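Cytoadherence-linked asexual protein (Toxoplasma gondii, PDB 4Z80) contributes, through the short peptide segment studied here, the RON2-like ligand bound by AMA4, a pairing probably used at the moving junction of host-cell invasion. Local coordinates at residues 15-19 against 33-37. Numbering follows the deposited sequence.
Sequences PELSG and DPIAS
Leu17 and Ala36 show how a short peptide without strands can fold back on itself through backbone bonds. Ala36 N donates to Leu17 O at 2.8 Å, nearly straight (168°), and Gly19 N returns a bond of 2.8 Å to Asp33 O. Between them Ser18 CA turns its hydrogen to Pro34 O, 3.3 Å away, a CA-H...O contact. Beyond these bonds, Ala36 CB packs 3.6 Å from Gly19 CA.

The Leu17 side chain flanks this backbone pairing. Its CB and, past CG, its CD1 each stay about 4.5 Å from Ile35 CG2, a loose approach. With CG anti to the carbonyl carbon (chi1 -58°), the other branch reaches the chain end, where CD2 comes 4.0 Å from Ser37 O of the terminal carboxylate. Ser18 OG instead bonds to Cys20 N and to Tyr163 of the AMA4 chain.

The contact lies near the surface, where the end of helix 10-17 passes into the Cys20-Cys26 disulfide loop and the C-terminal tail comes back beside it. No strand takes part; the AMA4 chain packs on the same region, with its Tyr157 on Pro15, Tyr163 on Pro34 and Asn166 on Ile35.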
ATOM      1  N   PRO B  15      -1.128  19.647 -19.935  1.00 17.06           N
ATOM      2  CA  PRO B  15      -2.272  19.952 -20.811  1.00 16.95           C
ATOM      3  C   PRO B  15      -2.235  21.355 -21.413  1.00 18.94           C
ATOM      4  O   PRO B  15      -2.836  21.586 -22.457  1.00 19.41           O
ATOM      5  CB  PRO B  15      -3.491  19.792 -19.885  1.00 19.15           C
ATOM      6  CG  PRO B  15      -2.949  19.639 -18.506  1.00 19.85           C
ATOM      7  CD  PRO B  15      -1.554  19.155 -18.615  1.00 16.89           C
ATOM      8  N   GLU B  16      -1.528  22.272 -20.770  1.00 18.16           N
ATOM      9  CA  GLU B  16      -1.467  23.656 -21.228  1.00 18.41           C
ATOM     10  C   GLU B  16      -0.410  23.840 -22.324  1.00 22.43           C
ATOM     11  O   GLU B  16      -0.367  24.881 -22.985  1.00 23.70           O
ATOM     12  CB  GLU B  16      -1.179  24.580 -20.044  1.00 20.52           C
ATOM     13  CG  GLU B  16      -2.003  24.242 -18.793  1.00 21.88           C
ATOM     14  CD  GLU B  16      -3.492  24.196 -19.079  1.00 24.96           C
ATOM     15  OE1 GLU B  16      -3.945  24.928 -19.986  1.00 25.32           O
ATOM     16  OE2 GLU B  16      -4.208  23.426 -18.406  1.00 24.84           O
ATOM     17  N   LEU B  17       0.434  22.826 -22.504  1.00 20.27           N
ATOM     18  CA  LEU B  17       1.467  22.836 -23.542  1.00 21.64           C
ATOM     19  C   LEU B  17       1.087  21.953 -24.722  1.00 23.60           C
ATOM     20  O   LEU B  17       1.618  22.111 -25.817  1.00 21.70           O
ATOM     21  CB  LEU B  17       2.811  22.359 -22.977  1.00 19.48           C
ATOM     22  CG  LEU B  17       3.385  23.133 -21.793  1.00 20.76           C
ATOM     23  CD1 LEU B  17       4.741  22.562 -21.395  1.00 24.19           C
ATOM     24  CD2 LEU B  17       3.495  24.609 -22.124  1.00 24.10           C
ATOM     25  N   SER B  18       0.190  21.004 -24.483  1.00 17.63           N
ATOM     26  CA  SER B  18      -0.172  20.009 -25.475  1.00 18.24           C
ATOM     27  C   SER B  18      -0.801  20.630 -26.708  1.00 18.90           C
ATOM     28  O   SER B  18      -1.503  21.635 -26.620  1.00 19.45           O
ATOM     29  CB  SER B  18      -1.144  18.996 -24.869  1.00 19.12           C
ATOM     30  OG  SER B  18      -1.569  18.044 -25.829  1.00 18.96           O
ATOM     31  N   GLY B  19      -0.542  20.022 -27.858  1.00 21.26           N
ATOM     32  CA  GLY B  19      -1.231  20.413 -29.070  1.00 22.28           C
ATOM     33  C   GLY B  19      -2.677  19.944 -29.062  1.00 24.55           C
ATOM     34  O   GLY B  19      -3.497  20.458 -29.819  1.00 22.47           O
ATOM     35  N   ASP B  33       1.225  17.016 -30.968  1.00 35.35           N
ATOM     36  CA  ASP B  33       2.504  17.420 -30.590  1.00 33.13           C
ATOM     37  C   ASP B  33       2.383  17.572 -29.106  1.00 26.85           C
ATOM     38  O   ASP B  33       1.617  18.367 -28.656  1.00 27.20           O
ATOM     39  CB  ASP B  33       2.874  18.727 -31.237  1.00 34.92           C
ATOM     40  CG  ASP B  33       4.230  19.164 -30.903  1.00 43.96           C
ATOM     41  OD1 ASP B  33       4.776  18.717 -29.904  1.00 43.76           O
ATOM     42  OD2 ASP B  33       4.770  19.991 -31.660  1.00 49.74           O
ATOM     43  N   PRO B  34       3.154  16.798 -28.360  1.00 25.02           N
ATOM     44  CA  PRO B  34       3.005  16.930 -26.907  1.00 22.60           C
ATOM     45  C   PRO B  34       3.417  18.265 -26.338  1.00 22.74           C
ATOM     46  O   PRO B  34       2.843  18.683 -25.381  1.00 21.82           O
ATOM     47  CB  PRO B  34       3.836  15.799 -26.346  1.00 29.96           C
ATOM     48  CG  PRO B  34       4.816  15.468 -27.374  1.00 34.58           C
ATOM     49  CD  PRO B  34       4.091  15.599 -28.614  1.00 24.49           C
ATOM     50  N   ILE B  35       4.402  18.929 -26.931  1.00 21.00           N
ATOM     51  CA  ILE B  35       4.766  20.274 -26.500  1.00 19.85           C
ATOM     52  C   ILE B  35       4.673  21.221 -27.688  1.00 23.75           C
ATOM     53  O   ILE B  35       5.611  21.347 -28.479  1.00 25.22           O
ATOM     54  CB  ILE B  35       6.174  20.313 -25.879  1.00 21.27           C
ATOM     55  CG1 ILE B  35       6.229  19.364 -24.673  1.00 25.46           C
ATOM     56  CG2 ILE B  35       6.530  21.737 -25.456  1.00 23.52           C
ATOM     57  CD1 ILE B  35       7.595  19.273 -23.998  1.00 28.19           C
ATOM     58  N   ALA B  36       3.531  21.892 -27.793  1.00 21.54           N
ATOM     59  CA  ALA B  36       3.203  22.682 -28.975  1.00 19.92           C
ATOM     60  C   ALA B  36       3.418  24.180 -28.770  1.00 25.39           C
ATOM     61  O   ALA B  36       3.209  24.967 -29.688  1.00 25.95           O
ATOM     62  CB  ALA B  36       1.765  22.417 -29.388  1.00 21.43           C
ATOM     63  N   SER B  37       3.833  24.577 -27.573  1.00 26.15           N
ATOM     64  CA  SER B  37       4.094  25.982 -27.292  1.00 31.08           C
ATOM     65  C   SER B  37       5.142  26.106 -26.200  1.00 34.65           C
ATOM     66  O   SER B  37       5.516  25.105 -25.589  1.00 33.64           O
ATOM     67  CB  SER B  37       2.807  26.702 -26.879  1.00 33.76           C
ATOM     68  OG  SER B  37       2.298  26.177 -25.665  1.00 37.91           O
ATOM     69  OXT SER B  37       5.640  27.197 -25.916  1.00 37.78           O
TER